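Papain-like protease (Human betacoronavirus 2c EMC/2012, PDB 4PT5) probably cleaves peptide bonds of the viral polyprotein as a cysteine protease of the papain-like peptidase clan. Local coordinates at residues S87-V92 / F150-M155; L115-M120 / D166-L171; K207-V212 / T242-L247; V257-A262 / K301-K306. All coordinates share one frame; numbering follows the deposited sequence.

Contacts 1 and 2 are buried helix-helix contacts with no hydrogen bond between their segments, and they adjoin: I154 and M155 of helix 148-157 reach L115 of helix 115-122, and I154 also meets L171, so the two pairings pack against each other. Contact 3, also largely buried, mixes parallel strand bonds with sulfur-aromatic packing, about 18 Å from contact 2 between centres. Contact 4 lies at the surface, about 24 Å from contact 3 between centres, and is held mostly by antiparallel backbone bonds, hydroxyls and a carboxylate. Contacts 3 and 4 share one mixed sheet, in which strand 304-315 lies next to both 245-250 and 253-258. Polar bonding across the contacts thus appears only in that sheet.

Contact 1 of 4, residues S87-V92 / F150-M155; sequences SLKAAV and FIALIM
L88 in the last turn of helix 81-91 and V92 just after it press against A152 and M155 of helix 148-157. The two short helical segments run at 135° to each other, closer to antiparallel than parallel, with 8.7 Å between axes. Leucine and valine branches against the M155 side chain make up one group of contacts. L88 sends CD1 to M155 CB at 3.7 Å, while its other branch, CD2, meets M155 CE at 3.8 Å. The extended start of M155 (chi2 179°) carries SD to V92 CG1 at 3.9 Å, and the bend at chi3 (75°) turns CE to L88 CD2; the V92 and M155 side chains slide past each other in opposite directions. Aliphatic packing round the A152 methyl makes a second group: its CB takes K89 CG at 3.8 Å, V92 CG2 at 4.3 Å, and L88 CB at 4.2 Å. K89 touches through CG, and the chain then leads away from the contact. A looser touch joins V92 CG2 to I151 CG2. F162 lies against V92, W95 against I151, and L115 of helix 115-122 against M155. The backbones come nearest at K89 and A152, consistent with the small side chain there. With no hydrogen bond between the segments, the pairing rests on dispersion and the burial of carbon and sulfur.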
loop_
_atom_site.group_PDB
_atom_site.type_symbol
_atom_site.label_atom_id
_atom_site.label_comp_id
_atom_site.label_asym_id
_atom_site.label_seq_id
_atom_site.Cartn_x
_atom_site.Cartn_y
_atom_site.Cartn_z
ATOM N N SER A 87 4.664 15.336 -3.971
ATOM C CA SER A 87 3.389 16.042 -3.821
ATOM C C SER A 87 2.958 16.128 -2.361
ATOM O O SER A 87 2.373 17.129 -1.945
ATOM C CB SER A 87 2.290 15.367 -4.645
ATOM O OG SER A 87 2.487 15.576 -6.032
ATOM N N LEU A 88 3.256 15.076 -1.596
ATOM C CA LEU A 88 2.897 15.016 -0.178
ATOM C C LEU A 88 3.776 15.918 0.684
ATOM O O LEU A 88 3.282 16.540 1.627
ATOM C CB LEU A 88 2.928 13.574 0.343
ATOM C CG LEU A 88 1.789 12.632 -0.061
ATOM C CD1 LEU A 88 2.149 11.192 0.268
ATOM C CD2 LEU A 88 0.466 13.017 0.589
ATOM N N LYS A 89 5.068 15.990 0.358
ATOM C CA LYS A 89 6.007 16.888 1.042
ATOM C C LYS A 89 5.535 18.339 0.995
ATOM O O LYS A 89 5.609 19.058 1.994
ATOM C CB LYS A 89 7.399 16.797 0.420
ATOM C CG LYS A 89 8.271 15.669 0.950
ATOM C CD LYS A 89 9.610 15.627 0.225
ATOM C CE LYS A 89 10.518 16.784 0.615
ATOM N NZ LYS A 89 11.740 16.835 -0.238
ATOM N N ALA A 90 5.055 18.755 -0.175
ATOM C CA ALA A 90 4.556 20.107 -0.386
ATOM C C ALA A 90 3.218 20.327 0.309
ATOM O O ALA A 90 2.922 21.434 0.761
ATOM C CB ALA A 90 4.432 20.394 -1.874
ATOM N N ALA A 91 2.420 19.266 0.393
ATOM C CA ALA A 91 1.081 19.338 0.973
ATOM C C ALA A 91 1.092 19.404 2.503
ATOM O O ALA A 91 0.300 20.136 3.100
ATOM C CB ALA A 91 0.234 18.171 0.491
ATOM N N VAL A 92 1.994 18.644 3.128
ATOM C CA VAL A 92 2.067 18.563 4.595
ATOM C C VAL A 92 3.045 19.579 5.201
ATOM O O VAL A 92 3.382 19.503 6.386
ATOM C CB VAL A 92 2.391 17.125 5.097
ATOM C CG1 VAL A 92 1.392 16.118 4.543
ATOM C CG2 VAL A 92 3.821 16.716 4.760
ATOM N N PHE A 150 9.384 12.539 7.268
ATOM C CA PHE A 150 8.892 11.298 7.859
ATOM C C PHE A 150 7.391 11.113 7.629
ATOM O O PHE A 150 6.956 10.048 7.191
ATOM C CB PHE A 150 9.225 11.260 9.352
ATOM C CG PHE A 150 9.154 9.887 9.964
ATOM C CD1 PHE A 150 9.907 8.835 9.448
ATOM C CD2 PHE A 150 8.354 9.651 11.076
ATOM C CE1 PHE A 150 9.846 7.573 10.018
ATOM C CE2 PHE A 150 8.294 8.392 11.652
ATOM C CZ PHE A 150 9.037 7.351 11.120
ATOM N N ILE A 151 6.615 12.158 7.912
ATOM C CA ILE A 151 5.167 12.147 7.692
ATOM C C ILE A 151 4.840 11.848 6.227
ATOM O O ILE A 151 4.032 10.962 5.936
ATOM C CB ILE A 151 4.510 13.478 8.131
ATOM C CG1 ILE A 151 4.630 13.656 9.650
ATOM C CG2 ILE A 151 3.048 13.527 7.706
ATOM C CD1 ILE A 151 4.484 15.088 10.128
ATOM N N ALA A 152 5.488 12.573 5.316
ATOM C CA ALA A 152 5.271 12.399 3.880
ATOM C C ALA A 152 5.638 10.994 3.402
ATOM O O ALA A 152 4.948 10.434 2.554
ATOM C CB ALA A 152 6.037 13.450 3.093
ATOM N N LEU A 153 6.714 10.431 3.951
ATOM C CA LEU A 153 7.147 9.074 3.600
ATOM C C LEU A 153 6.168 8.015 4.097
ATOM O O LEU A 153 5.812 7.097 3.355
ATOM C CB LEU A 153 8.552 8.787 4.138
ATOM C CG LEU A 153 9.726 9.301 3.304
ATOM C CD1 LEU A 153 10.998 9.326 4.128
ATOM C CD2 LEU A 153 9.926 8.479 2.038
ATOM N N ILE A 154 5.739 8.155 5.350
ATOM C CA ILE A 154 4.752 7.263 5.952
ATOM C C ILE A 154 3.451 7.258 5.141
ATOM O O ILE A 154 2.867 6.201 4.893
ATOM C CB ILE A 154 4.475 7.648 7.423
ATOM C CG1 ILE A 154 5.689 7.336 8.299
ATOM C CG2 ILE A 154 3.255 6.913 7.960
ATOM C CD1 ILE A 154 5.512 7.732 9.748
ATOM N N MET A 155 3.014 8.441 4.723
ATOM C CA MET A 155 1.836 8.575 3.874
ATOM C C MET A 155 2.061 7.967 2.489
ATOM O O MET A 155 1.158 7.348 1.925
ATOM C CB MET A 155 1.423 10.043 3.759
ATOM C CG MET A 155 0.864 10.619 5.047
ATOM S SD MET A 155 0.394 12.352 4.915
ATOM C CE MET A 155 -1.132 12.225 3.986
#

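Contact 2 of 4, residues L115-M120 / D166-L171; sequences LNAVIM and DDASRL
A168 and L171 face V118, A117 and L115 of helix 115-122, and D166 and D167 shape the start of helix 168-176. D166 takes no part across the contact, but its OD1 accepts from D167 N through the anti lone pair and forms a salt bridge with R170 NH1 at 2.7 Å, linking the entry of the helix to its first turn. D167 is the N-cap: its OD1 receives S169 N and R170 N in two weak capping bonds. A168 then lays CB against A117 CB at 4.1 Å, while V118 CG2 rests near A168 O at 3.4 Å. S169 turns away and bonds D311. R170 NH2 holds G158 O, and its side chain also packs on T80 of the second subunit. L171, with CG anti to the backbone N (chi1 -162°), reaches across V118 at about a right angle, CB 3.8 Å from V118 CG2, and its CD2 meets L115 CD2, also at 3.8 Å. Helix 148-157 lies beside the pair, with I154 touching both L115 and L171, and strand 281-287 comes against A168 through Y281.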
loop_
_atom_site.group_PDB
_atom_site.type_symbol
_atom_site.label_atom_id
_atom_site.label_comp_id
_atom_site.label_asym_id
_atom_site.label_seq_id
_atom_site.Cartn_x
_atom_site.Cartn_y
_atom_site.Cartn_z
ATOM N N LEU A 115 -2.335 9.775 11.954
ATOM C CA LEU A 115 -0.890 9.982 11.916
ATOM C C LEU A 115 -0.352 10.375 13.291
ATOM O O LEU A 115 0.700 9.891 13.708
ATOM C CB LEU A 115 -0.516 11.029 10.864
ATOM C CG LEU A 115 -0.569 10.577 9.403
ATOM C CD1 LEU A 115 -0.908 11.741 8.484
ATOM C CD2 LEU A 115 0.732 9.905 8.985
ATOM N N ASN A 116 -1.087 11.238 13.992
ATOM C CA ASN A 116 -0.749 11.615 15.366
ATOM C C ASN A 116 -0.580 10.397 16.276
ATOM O O ASN A 116 0.357 10.335 17.070
ATOM C CB ASN A 116 -1.807 12.552 15.950
ATOM C CG ASN A 116 -1.465 13.017 17.354
ATOM O OD1 ASN A 116 -0.496 13.750 17.559
ATOM N ND2 ASN A 116 -2.263 12.594 18.330
ATOM N N ALA A 117 -1.494 9.439 16.151
ATOM C CA ALA A 117 -1.422 8.196 16.904
ATOM C C ALA A 117 -0.223 7.346 16.473
ATOM O O ALA A 117 0.479 6.789 17.315
ATOM C CB ALA A 117 -2.718 7.416 16.757
ATOM N N VAL A 118 0.009 7.267 15.163
ATOM C CA VAL A 118 1.121 6.502 14.601
ATOM C C VAL A 118 2.467 7.056 15.070
ATOM O O VAL A 118 3.315 6.306 15.564
ATOM C CB VAL A 118 1.057 6.465 13.053
ATOM C CG1 VAL A 118 2.374 5.987 12.450
ATOM C CG2 VAL A 118 -0.091 5.579 12.591
ATOM N N ILE A 119 2.641 8.371 14.925
ATOM C CA ILE A 119 3.886 9.054 15.294
ATOM C C ILE A 119 4.177 8.938 16.795
ATOM O O ILE A 119 5.272 8.523 17.183
ATOM C CB ILE A 119 3.897 10.528 14.799
ATOM C CG1 ILE A 119 4.524 10.625 13.403
ATOM C CG2 ILE A 119 4.677 11.442 15.737
ATOM C CD1 ILE A 119 3.615 10.234 12.256
ATOM N N MET A 120 3.187 9.271 17.624
ATOM C CA MET A 120 3.348 9.254 19.080
ATOM C C MET A 120 3.636 7.861 19.638
ATOM O O MET A 120 4.307 7.725 20.661
ATOM C CB MET A 120 2.121 9.857 19.769
ATOM C CG MET A 120 1.945 11.351 19.531
ATOM S SD MET A 120 0.744 12.111 20.641
ATOM C CE MET A 120 1.697 12.195 22.154
ATOM N N ASP A 166 -7.943 7.552 7.844
ATOM C CA ASP A 166 -7.314 6.247 7.642
ATOM C C ASP A 166 -7.198 5.469 8.956
ATOM O O ASP A 166 -7.634 5.942 10.006
ATOM C CB ASP A 166 -5.936 6.427 6.991
ATOM C CG ASP A 166 -5.587 5.310 6.022
ATOM O OD1 ASP A 166 -5.840 4.126 6.337
ATOM O OD2 ASP A 166 -5.043 5.619 4.942
ATOM N N ASP A 167 -6.617 4.274 8.888
ATOM C CA ASP A 167 -6.487 3.402 10.049
ATOM C C ASP A 167 -5.088 3.497 10.651
ATOM O O ASP A 167 -4.089 3.314 9.951
ATOM C CB ASP A 167 -6.808 1.957 9.660
ATOM C CG ASP A 167 -7.163 1.093 10.853
ATOM O OD1 ASP A 167 -6.415 1.102 11.856
ATOM O OD2 ASP A 167 -8.195 0.393 10.780
ATOM N N ALA A 168 -5.032 3.781 11.951
ATOM C CA ALA A 168 -3.768 3.961 12.666
ATOM C C ALA A 168 -3.008 2.649 12.848
ATOM O O ALA A 168 -1.795 2.603 12.646
ATOM C CB ALA A 168 -4.007 4.630 14.011
ATOM N N SER A 169 -3.724 1.592 13.234
ATOM C CA SER A 169 -3.137 0.260 13.387
ATOM C C SER A 169 -2.593 -0.235 12.055
ATOM O O SER A 169 -1.490 -0.779 11.989
ATOM C CB SER A 169 -4.170 -0.732 13.924
ATOM O OG SER A 169 -4.666 -0.325 15.185
ATOM N N ARG A 170 -3.380 -0.025 11.001
ATOM C CA ARG A 170 -3.003 -0.362 9.635
ATOM C C ARG A 170 -1.668 0.270 9.290
ATOM O O ARG A 170 -0.741 -0.408 8.831
ATOM C CB ARG A 170 -4.061 0.167 8.670
ATOM C CG ARG A 170 -4.257 -0.664 7.418
ATOM C CD ARG A 170 -4.625 0.209 6.230
ATOM N NE ARG A 170 -3.449 0.505 5.421
ATOM C CZ ARG A 170 -3.017 1.725 5.116
ATOM N NH1 ARG A 170 -3.668 2.801 5.534
ATOM N NH2 ARG A 170 -1.928 1.862 4.373
ATOM N N LEU A 171 -1.578 1.575 9.532
ATOM C CA LEU A 171 -0.390 2.346 9.200
ATOM C C LEU A 171 0.802 2.008 10.099
ATOM O O LEU A 171 1.937 1.956 9.631
ATOM C CB LEU A 171 -0.704 3.841 9.247
ATOM C CG LEU A 171 0.261 4.780 8.524
ATOM C CD1 LEU A 171 0.373 4.442 7.044
ATOM C CD2 LEU A 171 -0.190 6.219 8.715
#

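Contact 3 of 4, residues K207-V212 / T242-L247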
loop_
_atom_site.group_PDB
_atom_site.type_symbol
_atom_site.label_atom_id
_atom_site.label_comp_id
_atom_site.label_asym_id
_atom_site.label_seq_id
_atom_site.Cartn_x
_atom_site.Cartn_y
_atom_site.Cartn_z
ATOM N N LYS A 207 8.875 -9.256 15.083
ATOM C CA LYS A 207 7.829 -10.276 15.041
ATOM C C LYS A 207 7.443 -10.698 16.455
ATOM O O LYS A 207 6.276 -10.979 16.732
ATOM C CB LYS A 207 8.298 -11.499 14.242
ATOM C CG LYS A 207 8.885 -11.193 12.869
ATOM C CD LYS A 207 7.812 -10.960 11.815
ATOM C CE LYS A 207 8.436 -10.733 10.446
ATOM N NZ LYS A 207 7.411 -10.573 9.378
ATOM N N ALA A 208 8.436 -10.729 17.341
ATOM C CA ALA A 208 8.238 -11.101 18.740
ATOM C C ALA A 208 7.611 -9.972 19.561
ATOM O O ALA A 208 6.956 -10.221 20.577
ATOM C CB ALA A 208 9.560 -11.535 19.357
ATOM N N CYS A 209 7.812 -8.736 19.111
ATOM C CA CYS A 209 7.401 -7.554 19.867
ATOM C C CYS A 209 6.010 -7.049 19.489
ATOM O O CYS A 209 5.463 -6.170 20.158
ATOM C CB CYS A 209 8.434 -6.438 19.702
ATOM S SG CYS A 209 10.128 -6.954 20.060
ATOM N N CYS A 210 5.449 -7.609 18.419
ATOM C CA CYS A 210 4.114 -7.239 17.955
ATOM C C CYS A 210 3.184 -8.444 17.920
ATOM O O CYS A 210 3.606 -9.557 17.586
ATOM C CB CYS A 210 4.179 -6.595 16.569
ATOM S SG CYS A 210 5.151 -5.073 16.491
ATOM N N TYR A 211 1.920 -8.212 18.272
ATOM C CA TYR A 211 0.883 -9.238 18.194
ATOM C C TYR A 211 -0.490 -8.619 17.967
ATOM O O TYR A 211 -0.860 -7.638 18.616
ATOM C CB TYR A 211 0.861 -10.107 19.456
ATOM C CG TYR A 211 -0.002 -11.348 19.332
ATOM C CD1 TYR A 211 -1.374 -11.299 19.582
ATOM C CD2 TYR A 211 0.556 -12.576 18.966
ATOM C CE1 TYR A 211 -2.165 -12.430 19.464
ATOM C CE2 TYR A 211 -0.228 -13.713 18.848
ATOM C CZ TYR A 211 -1.586 -13.636 19.100
ATOM O OH TYR A 211 -2.371 -14.761 18.985
ATOM N N VAL A 212 -1.242 -9.209 17.044
ATOM C CA VAL A 212 -2.601 -8.774 16.745
ATOM C C VAL A 212 -3.582 -9.893 17.093
ATOM O O VAL A 212 -3.425 -11.031 16.643
ATOM C CB VAL A 212 -2.747 -8.361 15.266
ATOM C CG1 VAL A 212 -4.118 -7.752 15.008
ATOM C CG2 VAL A 212 -1.657 -7.372 14.886
ATOM N N THR A 242 10.758 -13.003 25.493
ATOM C CA THR A 242 11.775 -12.019 25.853
ATOM C C THR A 242 11.811 -10.905 24.805
ATOM O O THR A 242 12.178 -11.141 23.653
ATOM C CB THR A 242 13.168 -12.671 26.000
ATOM O OG1 THR A 242 13.056 -13.884 26.756
ATOM C CG2 THR A 242 14.140 -11.726 26.704
ATOM N N THR A 243 11.413 -9.699 25.211
ATOM C CA THR A 243 11.354 -8.537 24.311
ATOM C C THR A 243 11.883 -7.265 24.991
ATOM O O THR A 243 11.994 -7.226 26.217
ATOM C CB THR A 243 9.911 -8.267 23.813
ATOM O OG1 THR A 243 9.058 -7.957 24.923
ATOM C CG2 THR A 243 9.346 -9.461 23.051
ATOM N N PRO A 244 12.238 -6.231 24.198
ATOM C CA PRO A 244 12.514 -4.910 24.776
ATOM C C PRO A 244 11.231 -4.131 25.088
ATOM O O PRO A 244 11.239 -3.239 25.939
ATOM C CB PRO A 244 13.310 -4.204 23.675
ATOM C CG PRO A 244 12.877 -4.862 22.412
ATOM C CD PRO A 244 12.625 -6.298 22.775
ATOM N N TRP A 245 10.151 -4.477 24.390
ATOM C CA TRP A 245 8.821 -3.888 24.581
ATOM C C TRP A 245 7.810 -4.743 23.872
ATOM O O TRP A 245 8.178 -5.587 23.051
ATOM C CB TRP A 245 8.768 -2.454 24.055
ATOM C CG TRP A 245 9.367 -2.285 22.678
ATOM C CD1 TRP A 245 10.656 -1.868 22.358
ATOM C CD2 TRP A 245 8.716 -2.531 21.380
ATOM N NE1 TRP A 245 10.841 -1.835 20.999
ATOM C CE2 TRP A 245 9.718 -2.221 20.354
ATOM C CE3 TRP A 245 7.450 -2.956 20.981
ATOM C CZ2 TRP A 245 9.444 -2.342 18.999
ATOM C CZ3 TRP A 245 7.187 -3.072 19.611
ATOM C CH2 TRP A 245 8.161 -2.773 18.647
ATOM N N LEU A 246 6.529 -4.538 24.170
ATOM C CA LEU A 246 5.472 -5.325 23.541
ATOM C C LEU A 246 4.295 -4.477 23.079
ATOM O O LEU A 246 3.629 -3.828 23.886
ATOM C CB LEU A 246 4.986 -6.432 24.487
ATOM C CG LEU A 246 3.801 -7.307 24.054
ATOM C CD1 LEU A 246 4.166 -8.236 22.902
ATOM C CD2 LEU A 246 3.277 -8.104 25.239
ATOM N N LEU A 247 4.042 -4.505 21.774
ATOM C CA LEU A 247 2.884 -3.839 21.195
ATOM C C LEU A 247 1.806 -4.868 20.874
ATOM O O LEU A 247 2.061 -5.841 20.158
ATOM C CB LEU A 247 3.282 -3.060 19.934
ATOM C CG LEU A 247 2.225 -2.192 19.239
ATOM C CD1 LEU A 247 1.869 -0.964 20.065
ATOM C CD2 LEU A 247 2.710 -1.784 17.856
#
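C210 and L247 form a parallel beta bridge in the mixed sheet that holds strands 245-250 and 304-315, at the point where a weakly bonded helical turn passes into strand 210-212. L247 bonds the residues on either side of C210: its N donates to C209 O at 2.7 Å (166° at the hydrogen), and its O accepts from Y211 N at 3.0 Å. The C210 CA-H also points at L247 O, 3.3 Å from CA. Beside this bridge, C209 packs over W245. Its CB stands 3.8 Å from the centroid of the six-membered ring in a CH-pi contact, toward the rim, and its SG reaches P244 CD at 3.7 Å. C210 SG makes an edge-on sulfur-aromatic contact with the same ring, 5.4 Å from that centroid, so two adjacent cysteines meet one indole from different directions. W245 holds CG between its backbone N and carbonyl carbon (chi1 47°), which folds the indole back toward the cysteines, and its NE1 is bonded to K126 O. Farther out, T243 CG2 approaches A208 O at 3.5 Å, while T243 OG1 bonds Q317 N. L172 and L176 of helix 168-176 back L247, and Y211 OH bonds N61 of the second subunit. A short parallel strand added to an otherwise antiparallel sheet, with helix 168-176 packed against it, fits the palm of the thumb-palm-fingers fold of coronavirus papain-like proteases.

Contact 4 of 4, residues V257-A262 / K301-K306; sequences VTTSTA and KTSDWK
T258 OG1 is gripped by three groups. It donates to D304 OD1 at 2.7 Å across the strands, and it accepts from S260 OG at 2.6 Å and from S260 N at 3.3 Å, the last closing an ST turn. The hydroxyl stands anti to the backbone N (chi1 -177°), alongside the D304 side chain, which points the same way and whose OD1 is met nearly along the C-O bond. One residue on, a hydroxyl pair follows: S303 OG donates to T259 OG1 at 3.1 Å, and T259 OG1 is also bonded to G289 O. The backbone joins in, with T259 N giving a bond to S303 O at 3.2 Å. T259 then opens a type I turn to A262, in which A262 N returns to T259 O. Behind these polar groups the strands are regular antiparallel. V257 and W305 form a hydrogen-bonded pair, with V257 N to W305 O at 2.8 Å, the donor tilted 35° from the carbonyl plane, and W305 N to V257 O at 2.9 Å; T258 and D304 make the non-hydrogen-bonded pair next to it. V257 and W305 direct their side chains to one face of the sheet, where both touch F268 and the indole makes a cation-pi contact with K293; T258 and D304 direct theirs to the other. Two neighbouring sets of side-chain bonds thus tie the strand end and its turn across to 303-304, and the chain from S260 through T258 to the carboxylate would probably help spread the negative charge of D304.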
loop_
_atom_site.group_PDB
_atom_site.type_symbol
_atom_site.label_atom_id
_atom_site.label_comp_id
_atom_site.label_asym_id
_atom_site.label_seq_id
_atom_site.Cartn_x
_atom_site.Cartn_y
_atom_site.Cartn_z
ATOM N N VAL A 257 -10.357 1.631 31.515
ATOM C CA VAL A 257 -8.944 1.786 31.846
ATOM C C VAL A 257 -8.806 2.587 33.137
ATOM O O VAL A 257 -9.292 3.716 33.227
ATOM C CB VAL A 257 -8.157 2.462 30.700
ATOM C CG1 VAL A 257 -6.670 2.521 31.026
ATOM C CG2 VAL A 257 -8.373 1.720 29.389
ATOM N N THR A 258 -8.151 1.992 34.131
ATOM C CA THR A 258 -7.982 2.632 35.439
ATOM C C THR A 258 -6.525 2.647 35.910
ATOM O O THR A 258 -5.788 1.681 35.712
ATOM C CB THR A 258 -8.901 2.003 36.519
ATOM O OG1 THR A 258 -8.748 2.710 37.757
ATOM C CG2 THR A 258 -8.596 0.516 36.737
ATOM N N THR A 259 -6.126 3.754 36.529
ATOM C CA THR A 259 -4.776 3.904 37.074
ATOM C C THR A 259 -4.668 3.338 38.489
ATOM O O THR A 259 -3.564 3.098 38.984
ATOM C CB THR A 259 -4.334 5.379 37.096
ATOM O OG1 THR A 259 -5.340 6.174 37.738
ATOM C CG2 THR A 259 -4.105 5.897 35.684
ATOM N N SER A 260 -5.820 3.134 39.126
ATOM C CA SER A 260 -5.899 2.599 40.488
ATOM C C SER A 260 -5.354 1.174 40.598
ATOM O O SER A 260 -4.850 0.770 41.649
ATOM C CB SER A 260 -7.344 2.634 40.979
ATOM O OG SER A 260 -8.183 1.849 40.146
ATOM N N THR A 261 -5.471 0.417 39.510
ATOM C CA THR A 261 -4.950 -0.944 39.454
ATOM C C THR A 261 -3.455 -0.953 39.132
ATOM O O THR A 261 -2.805 -1.997 39.220
ATOM C CB THR A 261 -5.720 -1.803 38.423
ATOM O OG1 THR A 261 -5.430 -3.187 38.639
ATOM C CG2 THR A 261 -5.348 -1.425 36.985
ATOM N N ALA A 262 -2.928 0.223 38.780
ATOM C CA ALA A 262 -1.563 0.394 38.260
ATOM C C ALA A 262 -1.262 -0.578 37.112
ATOM O O ALA A 262 -0.620 -1.615 37.320
ATOM C CB ALA A 262 -0.525 0.283 39.373
ATOM N N LYS A 301 -6.625 14.970 31.140
ATOM C CA LYS A 301 -6.274 14.049 32.225
ATOM C C LYS A 301 -7.489 13.473 32.949
ATOM O O LYS A 301 -8.386 14.212 33.363
ATOM C CB LYS A 301 -5.345 14.737 33.229
ATOM C CG LYS A 301 -3.872 14.691 32.849
ATOM C CD LYS A 301 -3.132 15.943 33.290
ATOM C CE LYS A 301 -3.352 17.088 32.310
ATOM N NZ LYS A 301 -2.617 18.318 32.710
ATOM N N THR A 302 -7.509 12.148 33.081
ATOM C CA THR A 302 -8.509 11.431 33.874
ATOM C C THR A 302 -7.862 10.234 34.564
ATOM O O THR A 302 -6.833 9.726 34.111
ATOM C CB THR A 302 -9.690 10.915 33.022
ATOM O OG1 THR A 302 -9.197 10.361 31.795
ATOM C CG2 THR A 302 -10.690 12.030 32.720
ATOM N N SER A 303 -8.471 9.793 35.661
ATOM C CA SER A 303 -8.002 8.623 36.397
ATOM C C SER A 303 -8.627 7.345 35.842
ATOM O O SER A 303 -7.999 6.282 35.846
ATOM C CB SER A 303 -8.321 8.770 37.887
ATOM O OG SER A 303 -7.893 7.632 38.615
ATOM N N ASP A 304 -9.869 7.465 35.375
ATOM C CA ASP A 304 -10.618 6.353 34.790
ATOM C C ASP A 304 -11.147 6.753 33.421
ATOM O O ASP A 304 -11.434 7.929 33.185
ATOM C CB ASP A 304 -11.784 5.954 35.696
ATOM C CG ASP A 304 -11.336 5.574 37.094
ATOM O OD1 ASP A 304 -10.697 4.512 37.250
ATOM O OD2 ASP A 304 -11.631 6.337 38.040
ATOM N N TRP A 305 -11.283 5.773 32.528
ATOM C CA TRP A 305 -11.737 6.030 31.159
ATOM C C TRP A 305 -12.263 4.796 30.475
ATOM O O TRP A 305 -11.534 3.817 30.288
ATOM C CB TRP A 305 -10.611 6.666 30.344
ATOM C CG TRP A 305 -11.024 7.237 29.006
ATOM C CD1 TRP A 305 -12.278 7.715 28.627
ATOM C CD2 TRP A 305 -10.167 7.445 27.828
ATOM N NE1 TRP A 305 -12.259 8.170 27.333
ATOM C CE2 TRP A 305 -11.026 8.041 26.796
ATOM C CE3 TRP A 305 -8.828 7.200 27.535
ATOM C CZ2 TRP A 305 -10.543 8.364 25.536
ATOM C CZ3 TRP A 305 -8.353 7.535 26.261
ATOM C CH2 TRP A 305 -9.191 8.102 25.286
ATOM N N LYS A 306 -13.543 4.839 30.111
ATOM C CA LYS A 306 -14.178 3.785 29.321
ATOM C C LYS A 306 -14.080 4.152 27.842
ATOM O O LYS A 306 -14.756 5.071 27.372
ATOM C CB LYS A 306 -15.642 3.606 29.736
ATOM C CG LYS A 306 -16.365 2.465 29.028
ATOM C CD LYS A 306 -17.858 2.735 28.895
ATOM C CE LYS A 306 -18.155 3.714 27.766
ATOM N NZ LYS A 306 -19.602 4.053 27.668
#